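Local coordinates for protein 16S rRNA (adenine(1408)-N(1))-methyltransferase (Escherichia coli, PDB 3P2E) that methylates N1 of adenine 1408 in the 16S rRNA of assembled 30S subunits, using S-adenosyl-L-methionine, and so confers resistance to various aminoglycosides, at residues 2-6 with 81-85; 103-107 with 193-198; 134-138 with 176-180; 187-191 with 201-206. One frame throughout, in Å; residues are numbered along the deposited sequence.

Contacts 1, 2 and 3 all reach the seven-stranded mixed sheet of the methyltransferase fold. Contact 1 lies at its 80-83 margin; contact 3, centred about 25 Å from the centre of contact 1, packs side chains of strand 133-139 against residues at the start of strand 178-185, near the other margin. Contact 2 borders the S-adenosyl-L-homocysteine site; its strand 98-104 neighbours strand 133-139 of contact 3, Phe105 N lying 2.8 Å from Val138 O. Contact 4 shares helix 196-203 with contact 2, their centres about 11 Å apart, and Phe105 CZ packs 3.8 Å from Val190 CG1. The side chains of Ile84 (contact 1) and Leu201 (contact 4) are about 9 Å and 7 Å from the ligand.

Contact 1: residues 2-6 with 81-85; sequences LILKG and VFVIA
A short antiparallel-type pairing joins the N-terminal strand 3-5 to strand 80-83, the outermost strand on one side of the seven-stranded sheet. The two strands approach to 4.9 Å, but their directions differ by 131°, so they splay apart after a single bridge at the non-hydrogen-bonded pair Ile3-Val83, CA atoms 4.4 Å apart. Two hydrogen bonds flank it: Ile84 N to Leu2 O at 2.9 Å and Leu4 N to Phe82 O at 3.0 Å. Val83 CA also lies 3.4 Å from Leu2 O, and Ile3 CA 3.1 Å from Phe82 O, as CA-H...O contacts. Strand 3-5 also pairs with strand 8-10 in a two-stranded hairpin, which the bridge fastens to the margin of the Rossmann-like methyltransferase sheet. In each flanking pair a water replaces the second bond: one spans Leu2 N and Ile84 O, each at 3.0 Å, and another links Leu4 O at 2.6 Å with Phe82 N at 2.8 Å. Ile3 (chi1 p) sets CG2 3.9 Å from Val81 CG2 and 4.2 Å from Val83 CG2. Leu4 (mt) points toward segment 81-85, its CG 3.8 Å from Ile84 CD1 (Ile84 mm), while the Phe82 ring (chi1 m) leads away onto helix 62-68.

Contact 2: residues 103-107 with 193-198; sequences ILFPW and FNSLWA. With SAH (S-adenosyl-L-homocysteine), chain C.
Trp197 lays one face of its indole over the sulfur of S-adenosyl-L-homocysteine and turns an edge to the face of Trp107. This T-shaped pair has its planes at 67° and 5.0 Å between the Trp197 six-membered and Trp107 five-membered ring centroids. In this Rossmann-like methyltransferase, segment 103-107 runs off the C-terminal end of strand 98-104, and Ser195 N-caps helix 196-203, its OG accepting from Ala198 N at 2.9 Å. Phe105, with positive phi and psi (44°/51°), presents its O to Trp197 NE1 at 2.9 Å. Its ring (chi1 m) points an edge at the face of Phe193 (chi1 m), centroids 5.1 Å apart and planes at 81°, while Phe105 CE2 meets Ala198 CB at 4.2 Å. Leu104 CD1 adds a contact to Phe193 CE1 at 4.1 Å. Trp197 takes chi1 t, with CD1 3.5 Å from ligand CG. The ligand's amino-acid end is held from both segments: its N donates to Leu104 O at 2.8 Å, and Ser195 OG donates to its O at 2.8 Å.

Contact 3: residues 134-138 with 176-180; sequences HFEFV and GFRID
Three phenylalanines interlock between strand 133-139 and the residue just before strand 178-185, forming an aromatic cluster with the Phe177 ring as the central bump. Phe135 (chi1 p) and Phe137 (m), two apart on the extended strand, both point toward segment 176-180, and Phe177 (m), its CA 7.7 Å from that of Phe135, fills the hollow between them. Its edge meets the face of Phe135 (centroids 4.9 Å, planes 60°), Phe177 CD1 lying 3.6 Å from Phe135 CG, and its CB sits 4.2 Å from the Phe135 ring centroid in a CH-pi contact. Phe137 drives its edge into a face of Phe177 (5.2 Å, 71°), CZ to CZ 3.9 Å. The edge of the Phe135 ring fits against the other backbone, CE2 3.5 Å from Arg178 O and CZ 4.3 Å from Ile179 CA. Gly176, at phi 106°, closes helix 166-175 with a Schellman motif. Strand 209-215 lies between these two strands in the sheet, while helix 119-126 packs on Phe177 and helix 166-175 on Phe177 and Ile179.

Contact 4: residues 187-191 with 201-206; sequences NEYVK and LAFGRK
Asn187 opens the short helix 187-190 and makes the closest approach to the end of helix 196-203, its CA 4.6 Å from that of Ala202. Its side chain (chi1 m) points toward the other segment and ends amid carbonyls of the last helical turn and of the chain beyond it: the amide atom modelled as OD1 lies 3.0 Å from Ala202 O, 3.1 Å from Arg205 O and 3.3 Å from Leu201 O. Lys206 lies beside this amide. Glu188 and Tyr189 turn their CA-to-CB bonds away. One turn on, Val190 (chi1 t) faces the helix again, its CG1 3.7 Å from Ala202 CB; the small Ala202 side chain is consistent with the close approach, and Val190 also touches Phe105 and Phe209. Lys191, with backbone N bonded to Glu188 O at 3.1 Å, runs its extended side chain (mttt) alongside, CG 3.7 Å from Ala202 CB and 4.0 Å from Phe203 CE1. On the second segment, helix 196-203 gives way at Gly204 (phi -81°, psi -145°), and extended Arg205 and Lys206 lead on toward strand 209-215. The arrangement is two consecutive short helices packed together in the connection, along the sequence, from strand 178-185 to its antiparallel neighbour 209-215 in the Rossmann-like methyltransferase fold; the second helix, 196-203, carries Trp197 of the cofactor site.

Contact 1: residues 2-6 with 81-85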
# COMPACT_ATOMS: atom_id res chain seq x y z
N LEU A 2 11.79 3.77 -11.14
CA LEU A 2 11.72 2.43 -11.79
C LEU A 2 10.33 1.82 -11.70
O LEU A 2 9.78 1.69 -10.61
CB LEU A 2 12.72 1.47 -11.13
CG LEU A 2 14.21 1.70 -11.33
CD1 LEU A 2 14.99 0.69 -10.49
CD2 LEU A 2 14.57 1.56 -12.80
N ILE A 3 9.77 1.46 -12.85
CA ILE A 3 8.46 0.83 -12.89
C ILE A 3 8.53 -0.41 -13.76
O ILE A 3 9.50 -0.61 -14.50
CB ILE A 3 7.38 1.77 -13.49
CG1 ILE A 3 7.67 2.01 -14.97
CG2 ILE A 3 7.35 3.08 -12.72
CD1 ILE A 3 6.54 2.70 -15.71
N LEU A 4 7.51 -1.26 -13.67
CA LEU A 4 7.46 -2.47 -14.46
C LEU A 4 6.53 -2.35 -15.65
O LEU A 4 5.40 -1.88 -15.53
CB LEU A 4 6.99 -3.66 -13.61
CG LEU A 4 7.95 -4.31 -12.62
CD1 LEU A 4 7.24 -5.51 -11.99
CD2 LEU A 4 9.21 -4.77 -13.34
N LYS A 5 7.02 -2.76 -16.81
CA LYS A 5 6.24 -2.77 -18.04
C LYS A 5 6.28 -4.25 -18.39
O LYS A 5 7.18 -4.71 -19.08
CB LYS A 5 6.92 -1.94 -19.13
CG LYS A 5 6.17 -1.95 -20.46
CD LYS A 5 6.78 -0.97 -21.46
CE LYS A 5 6.59 0.48 -21.01
NZ LYS A 5 7.13 1.45 -22.00
N GLY A 6 5.30 -4.99 -17.90
CA GLY A 6 5.31 -6.42 -18.13
C GLY A 6 6.40 -6.94 -17.21
O GLY A 6 6.39 -6.62 -16.02
N VAL A 81 0.10 1.26 -11.81
CA VAL A 81 1.52 1.28 -12.14
C VAL A 81 2.23 0.62 -10.96
O VAL A 81 1.83 0.81 -9.81
CB VAL A 81 2.07 2.71 -12.34
CG1 VAL A 81 2.00 3.51 -11.05
CG2 VAL A 81 3.52 2.64 -12.84
N PHE A 82 3.23 -0.20 -11.27
CA PHE A 82 4.00 -0.89 -10.24
C PHE A 82 5.39 -0.27 -10.18
O PHE A 82 6.13 -0.27 -11.17
CB PHE A 82 4.08 -2.38 -10.55
CG PHE A 82 2.77 -3.10 -10.40
CD1 PHE A 82 2.07 -3.03 -9.19
CD2 PHE A 82 2.23 -3.84 -11.45
CE1 PHE A 82 0.85 -3.69 -9.03
CE2 PHE A 82 1.00 -4.50 -11.30
CZ PHE A 82 0.31 -4.42 -10.08
N VAL A 83 5.71 0.26 -9.01
CA VAL A 83 6.98 0.92 -8.76
C VAL A 83 7.89 -0.00 -7.96
O VAL A 83 7.49 -0.56 -6.94
CB VAL A 83 6.74 2.21 -7.95
CG1 VAL A 83 8.06 2.82 -7.51
CG2 VAL A 83 5.94 3.20 -8.80
N ILE A 84 9.13 -0.16 -8.43
CA ILE A 84 10.09 -1.01 -7.74
C ILE A 84 10.96 -0.14 -6.86
O ILE A 84 11.87 0.54 -7.33
CB ILE A 84 10.97 -1.78 -8.75
CG1 ILE A 84 10.08 -2.55 -9.73
CG2 ILE A 84 11.89 -2.74 -8.00
CD1 ILE A 84 9.05 -3.46 -9.07
N ALA A 85 10.64 -0.15 -5.57
CA ALA A 85 11.36 0.63 -4.58
C ALA A 85 11.05 0.08 -3.20
O ALA A 85 10.14 -0.74 -3.04
CB ALA A 85 10.94 2.10 -4.67
O HOH W 1 11.72 3.40 -8.21
O HOH W 2 3.48 -0.86 -14.02

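Contact 2: residues 103-107 with 193-198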
# COMPACT_ATOMS: atom_id res chain seq x y z
N ILE A 103 -0.73 0.17 3.86
CA ILE A 103 0.31 -0.83 4.10
C ILE A 103 -0.53 -2.00 4.62
O ILE A 103 -1.07 -1.95 5.73
CB ILE A 103 1.34 -0.39 5.17
CG1 ILE A 103 2.13 0.83 4.67
CG2 ILE A 103 2.31 -1.53 5.46
CD1 ILE A 103 3.19 1.33 5.64
N LEU A 104 -0.66 -3.03 3.79
CA LEU A 104 -1.49 -4.18 4.15
C LEU A 104 -0.73 -5.47 4.40
O LEU A 104 0.08 -5.88 3.58
CB LEU A 104 -2.51 -4.43 3.03
CG LEU A 104 -3.26 -3.21 2.51
CD1 LEU A 104 -4.04 -3.59 1.27
CD2 LEU A 104 -4.17 -2.66 3.59
N PHE A 105 -1.01 -6.08 5.55
CA PHE A 105 -0.38 -7.35 5.93
C PHE A 105 1.12 -7.36 5.65
O PHE A 105 1.64 -8.29 5.02
CB PHE A 105 -1.06 -8.49 5.17
CG PHE A 105 -2.56 -8.37 5.14
CD1 PHE A 105 -3.31 -8.57 6.30
CD2 PHE A 105 -3.21 -8.02 3.97
CE1 PHE A 105 -4.71 -8.40 6.28
CE2 PHE A 105 -4.60 -7.85 3.94
CZ PHE A 105 -5.35 -8.04 5.11
N PRO A 106 1.83 -6.33 6.13
CA PRO A 106 3.28 -6.27 5.89
C PRO A 106 4.02 -7.41 6.58
O PRO A 106 3.52 -8.03 7.52
CB PRO A 106 3.66 -4.90 6.44
CG PRO A 106 2.72 -4.74 7.60
CD PRO A 106 1.40 -5.22 7.00
N TRP A 107 5.23 -7.67 6.10
CA TRP A 107 6.07 -8.72 6.66
C TRP A 107 7.51 -8.23 6.55
O TRP A 107 7.78 -7.26 5.84
CB TRP A 107 5.89 -10.01 5.87
CG TRP A 107 6.01 -11.26 6.69
CD1 TRP A 107 5.21 -11.64 7.74
CD2 TRP A 107 6.94 -12.33 6.49
NE1 TRP A 107 5.59 -12.87 8.20
CE2 TRP A 107 6.65 -13.32 7.46
CE3 TRP A 107 7.99 -12.55 5.59
CZ2 TRP A 107 7.37 -14.52 7.54
CZ3 TRP A 107 8.71 -13.74 5.68
CH2 TRP A 107 8.39 -14.71 6.65
N PHE A 193 -9.67 -9.96 0.31
CA PHE A 193 -8.45 -9.61 -0.42
C PHE A 193 -8.04 -10.75 -1.35
O PHE A 193 -8.24 -11.92 -1.03
CB PHE A 193 -7.33 -9.28 0.57
CG PHE A 193 -7.58 -8.03 1.36
CD1 PHE A 193 -7.26 -6.78 0.84
CD2 PHE A 193 -8.19 -8.10 2.61
CE1 PHE A 193 -7.55 -5.61 1.55
CE2 PHE A 193 -8.48 -6.94 3.33
CZ PHE A 193 -8.16 -5.69 2.80
N ASN A 194 -7.47 -10.40 -2.50
CA ASN A 194 -7.09 -11.40 -3.49
C ASN A 194 -5.64 -11.89 -3.52
O ASN A 194 -5.36 -12.88 -4.20
CB ASN A 194 -7.46 -10.89 -4.89
CG ASN A 194 -8.95 -10.92 -5.16
OD1 ASN A 194 -9.41 -10.53 -6.23
ND2 ASN A 194 -9.72 -11.40 -4.18
N SER A 195 -4.72 -11.23 -2.82
CA SER A 195 -3.34 -11.71 -2.86
C SER A 195 -3.28 -13.11 -2.26
O SER A 195 -4.07 -13.47 -1.39
CB SER A 195 -2.40 -10.76 -2.10
OG SER A 195 -2.37 -11.01 -0.71
N LEU A 196 -2.34 -13.92 -2.75
CA LEU A 196 -2.20 -15.28 -2.26
C LEU A 196 -1.88 -15.26 -0.77
O LEU A 196 -2.34 -16.11 -0.01
CB LEU A 196 -1.10 -16.01 -3.03
CG LEU A 196 -1.12 -15.86 -4.56
CD1 LEU A 196 -0.02 -16.71 -5.17
CD2 LEU A 196 -2.48 -16.28 -5.10
N TRP A 197 -1.08 -14.28 -0.36
CA TRP A 197 -0.68 -14.11 1.04
C TRP A 197 -1.90 -13.82 1.91
O TRP A 197 -2.08 -14.42 2.97
CB TRP A 197 0.34 -12.97 1.11
CG TRP A 197 0.71 -12.45 2.49
CD1 TRP A 197 0.59 -11.16 2.93
CD2 TRP A 197 1.38 -13.17 3.54
NE1 TRP A 197 1.15 -11.03 4.18
CE2 TRP A 197 1.64 -12.25 4.58
CE3 TRP A 197 1.78 -14.50 3.70
CZ2 TRP A 197 2.30 -12.61 5.76
CZ3 TRP A 197 2.44 -14.87 4.88
CH2 TRP A 197 2.68 -13.92 5.90
N ALA A 198 -2.75 -12.89 1.47
CA ALA A 198 -3.93 -12.55 2.24
C ALA A 198 -4.87 -13.75 2.37
O ALA A 198 -5.46 -13.97 3.43
CB ALA A 198 -4.67 -11.38 1.60
N SAH C . 0.52 -6.16 0.82
CA SAH C . 0.84 -7.45 0.49
CB SAH C . 1.96 -7.96 1.41
CG SAH C . 2.75 -9.16 0.96
SD SAH C . 4.04 -9.72 2.03
C SAH C . -0.48 -8.34 0.50
O SAH C . -0.30 -9.19 -0.26
OXT SAH C . -1.41 -8.14 1.14
C5' SAH C . 5.08 -8.36 2.59
C4' SAH C . 5.56 -7.53 1.31
O4' SAH C . 6.23 -6.42 1.92
C3' SAH C . 6.55 -8.24 0.42
O3' SAH C . 6.06 -8.28 -0.96
C2' SAH C . 7.89 -7.46 0.63
O2' SAH C . 8.75 -7.39 -0.49
C1' SAH C . 7.39 -6.08 1.10
N9 SAH C . 8.39 -5.31 1.94
C8 SAH C . 9.12 -5.80 3.03
N7 SAH C . 9.96 -4.91 3.53
C5 SAH C . 9.72 -3.77 2.68
C6 SAH C . 10.37 -2.49 2.76
N6 SAH C . 11.32 -2.22 3.69
N1 SAH C . 9.95 -1.58 1.81
C2 SAH C . 8.97 -1.88 0.85
N3 SAH C . 8.35 -3.12 0.78
C4 SAH C . 8.79 -4.00 1.73

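Contact 3: residues 134-138 with 176-180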
# COMPACT_ATOMS: atom_id res chain seq x y z
N HIS A 134 -5.59 10.14 3.54
CA HIS A 134 -6.02 9.15 4.51
C HIS A 134 -4.96 8.06 4.49
O HIS A 134 -4.24 7.90 3.50
CB HIS A 134 -7.37 8.56 4.08
CG HIS A 134 -7.79 7.36 4.89
ND1 HIS A 134 -8.22 7.45 6.19
CD2 HIS A 134 -7.82 6.05 4.57
CE1 HIS A 134 -8.49 6.24 6.65
NE2 HIS A 134 -8.26 5.37 5.68
N PHE A 135 -4.82 7.34 5.60
CA PHE A 135 -3.86 6.24 5.65
C PHE A 135 -4.49 5.06 6.35
O PHE A 135 -5.43 5.21 7.14
CB PHE A 135 -2.57 6.66 6.36
CG PHE A 135 -2.65 6.63 7.86
CD1 PHE A 135 -2.31 5.49 8.58
CD2 PHE A 135 -3.05 7.76 8.57
CE1 PHE A 135 -2.37 5.46 9.97
CE2 PHE A 135 -3.11 7.75 9.97
CZ PHE A 135 -2.77 6.60 10.67
N GLU A 136 -3.99 3.87 6.04
CA GLU A 136 -4.49 2.65 6.62
C GLU A 136 -3.37 1.63 6.73
O GLU A 136 -2.72 1.31 5.74
CB GLU A 136 -5.61 2.10 5.73
CG GLU A 136 -5.91 0.63 5.90
CD GLU A 136 -6.89 0.14 4.85
OE1 GLU A 136 -6.57 0.20 3.65
OE2 GLU A 136 -7.99 -0.31 5.24
N PHE A 137 -3.12 1.15 7.95
CA PHE A 137 -2.09 0.14 8.20
C PHE A 137 -2.81 -1.07 8.79
O PHE A 137 -3.39 -0.98 9.88
CB PHE A 137 -1.03 0.61 9.22
CG PHE A 137 -0.29 1.87 8.83
CD1 PHE A 137 -0.15 2.25 7.50
CD2 PHE A 137 0.29 2.66 9.82
CE1 PHE A 137 0.56 3.40 7.15
CE2 PHE A 137 1.00 3.82 9.48
CZ PHE A 137 1.14 4.18 8.14
N VAL A 138 -2.78 -2.20 8.09
CA VAL A 138 -3.44 -3.41 8.58
C VAL A 138 -2.35 -4.44 8.86
O VAL A 138 -1.65 -4.89 7.94
CB VAL A 138 -4.43 -3.96 7.53
CG1 VAL A 138 -5.12 -5.21 8.07
CG2 VAL A 138 -5.46 -2.89 7.19
N GLY A 176 3.85 12.21 11.16
CA GLY A 176 2.87 12.78 10.26
C GLY A 176 1.56 12.01 10.18
O GLY A 176 0.64 12.40 9.46
N PHE A 177 1.47 10.91 10.92
CA PHE A 177 0.24 10.11 10.90
C PHE A 177 -0.62 10.32 12.15
O PHE A 177 -0.21 10.02 13.27
CB PHE A 177 0.60 8.62 10.76
CG PHE A 177 1.23 8.28 9.44
CD1 PHE A 177 0.49 8.30 8.27
CD2 PHE A 177 2.59 7.96 9.36
CE1 PHE A 177 1.07 8.00 7.04
CE2 PHE A 177 3.18 7.65 8.14
CZ PHE A 177 2.42 7.67 6.97
N ARG A 178 -1.84 10.82 11.93
CA ARG A 178 -2.78 11.08 13.00
C ARG A 178 -3.83 9.96 13.06
O ARG A 178 -4.71 9.88 12.21
CB ARG A 178 -3.49 12.41 12.76
CG ARG A 178 -2.56 13.62 12.72
CD ARG A 178 -2.14 14.04 14.11
NE ARG A 178 -1.46 15.33 14.09
CZ ARG A 178 -1.15 16.02 15.19
NH1 ARG A 178 -1.46 15.55 16.39
NH2 ARG A 178 -0.53 17.19 15.08
N ILE A 179 -3.72 9.11 14.07
CA ILE A 179 -4.65 8.00 14.23
C ILE A 179 -6.07 8.47 14.55
O ILE A 179 -6.28 9.21 15.52
CB ILE A 179 -4.20 7.04 15.36
CG1 ILE A 179 -2.83 6.46 15.04
CG2 ILE A 179 -5.22 5.92 15.53
CD1 ILE A 179 -2.27 5.55 16.13
N ASP A 180 -7.04 8.05 13.74
CA ASP A 180 -8.43 8.41 13.98
C ASP A 180 -9.23 7.20 14.45
O ASP A 180 -10.28 7.34 15.09
CB ASP A 180 -9.08 8.96 12.71
CG ASP A 180 -8.49 10.29 12.30
OD1 ASP A 180 -8.29 11.15 13.18
OD2 ASP A 180 -8.24 10.47 11.09

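Contact 4: residues 187-191 with 201-206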
# COMPACT_ATOMS: atom_id res chain seq x y z
N ASN A 187 -10.70 -13.04 10.41
CA ASN A 187 -10.37 -13.76 9.19
C ASN A 187 -11.39 -13.49 8.08
O ASN A 187 -11.01 -13.31 6.93
CB ASN A 187 -10.30 -15.28 9.44
CG ASN A 187 -9.11 -15.68 10.28
OD1 ASN A 187 -8.25 -16.45 9.84
ND2 ASN A 187 -9.05 -15.17 11.51
N GLU A 188 -12.67 -13.47 8.43
CA GLU A 188 -13.71 -13.24 7.43
C GLU A 188 -13.45 -11.96 6.66
O GLU A 188 -13.58 -11.91 5.43
CB GLU A 188 -15.09 -13.16 8.08
CG GLU A 188 -16.23 -13.28 7.08
CD GLU A 188 -17.57 -12.92 7.66
OE1 GLU A 188 -17.87 -13.34 8.80
OE2 GLU A 188 -18.34 -12.22 6.97
N TYR A 189 -13.08 -10.90 7.38
CA TYR A 189 -12.80 -9.62 6.75
C TYR A 189 -11.65 -9.70 5.73
O TYR A 189 -11.68 -9.04 4.69
CB TYR A 189 -12.43 -8.58 7.81
CG TYR A 189 -12.06 -7.26 7.19
CD1 TYR A 189 -13.05 -6.41 6.70
CD2 TYR A 189 -10.73 -6.91 7.00
CE1 TYR A 189 -12.72 -5.24 6.04
CE2 TYR A 189 -10.39 -5.74 6.32
CZ TYR A 189 -11.39 -4.92 5.84
OH TYR A 189 -11.08 -3.78 5.15
N VAL A 190 -10.64 -10.50 6.05
CA VAL A 190 -9.48 -10.64 5.19
C VAL A 190 -9.77 -11.48 3.94
O VAL A 190 -9.05 -11.39 2.95
CB VAL A 190 -8.30 -11.25 5.98
CG1 VAL A 190 -7.06 -11.38 5.10
CG2 VAL A 190 -8.01 -10.36 7.20
N LYS A 191 -10.84 -12.27 3.99
CA LYS A 191 -11.20 -13.12 2.86
C LYS A 191 -11.55 -12.33 1.60
O LYS A 191 -11.64 -12.90 0.52
CB LYS A 191 -12.36 -14.04 3.23
CG LYS A 191 -11.99 -15.09 4.27
CD LYS A 191 -13.13 -16.08 4.50
CE LYS A 191 -12.73 -17.13 5.52
NZ LYS A 191 -13.81 -18.13 5.74
N LEU A 201 -3.56 -16.07 4.98
CA LEU A 201 -3.82 -15.55 6.33
C LEU A 201 -5.28 -15.68 6.71
O LEU A 201 -5.61 -15.98 7.86
CB LEU A 201 -3.39 -14.09 6.43
CG LEU A 201 -1.90 -13.75 6.27
CD1 LEU A 201 -1.73 -12.24 6.22
CD2 LEU A 201 -1.11 -14.35 7.43
N ALA A 202 -6.17 -15.47 5.75
CA ALA A 202 -7.60 -15.55 5.99
C ALA A 202 -8.10 -16.98 6.16
O ALA A 202 -8.95 -17.25 7.01
CB ALA A 202 -8.36 -14.88 4.86
N PHE A 203 -7.56 -17.90 5.36
CA PHE A 203 -8.02 -19.29 5.40
C PHE A 203 -7.37 -20.19 6.44
O PHE A 203 -7.87 -21.29 6.70
CB PHE A 203 -7.84 -19.95 4.02
CG PHE A 203 -8.68 -19.35 2.93
CD1 PHE A 203 -9.89 -18.70 3.21
CD2 PHE A 203 -8.29 -19.46 1.59
CE1 PHE A 203 -10.68 -18.19 2.18
CE2 PHE A 203 -9.07 -18.95 0.56
CZ PHE A 203 -10.27 -18.31 0.85
N GLY A 204 -6.27 -19.75 7.04
CA GLY A 204 -5.59 -20.57 8.03
C GLY A 204 -6.20 -20.53 9.42
O GLY A 204 -7.42 -20.44 9.58
N ARG A 205 -5.35 -20.59 10.45
CA ARG A 205 -5.83 -20.55 11.82
C ARG A 205 -6.47 -19.20 12.10
O ARG A 205 -6.22 -18.22 11.39
CB ARG A 205 -4.67 -20.75 12.81
CG ARG A 205 -3.92 -22.08 12.71
CD ARG A 205 -3.11 -22.30 13.99
NE ARG A 205 -2.33 -23.53 14.00
CZ ARG A 205 -1.07 -23.63 13.57
NH1 ARG A 205 -0.44 -22.57 13.08
NH2 ARG A 205 -0.44 -24.80 13.64
N LYS A 206 -7.31 -19.15 13.13
CA LYS A 206 -7.95 -17.90 13.52
C LYS A 206 -6.82 -16.96 13.91
O LYS A 206 -5.93 -17.33 14.68
CB LYS A 206 -8.88 -18.12 14.71
CG LYS A 206 -9.40 -16.82 15.32
CD LYS A 206 -10.34 -17.09 16.49
CE LYS A 206 -10.86 -15.79 17.08
NZ LYS A 206 -11.78 -16.04 18.23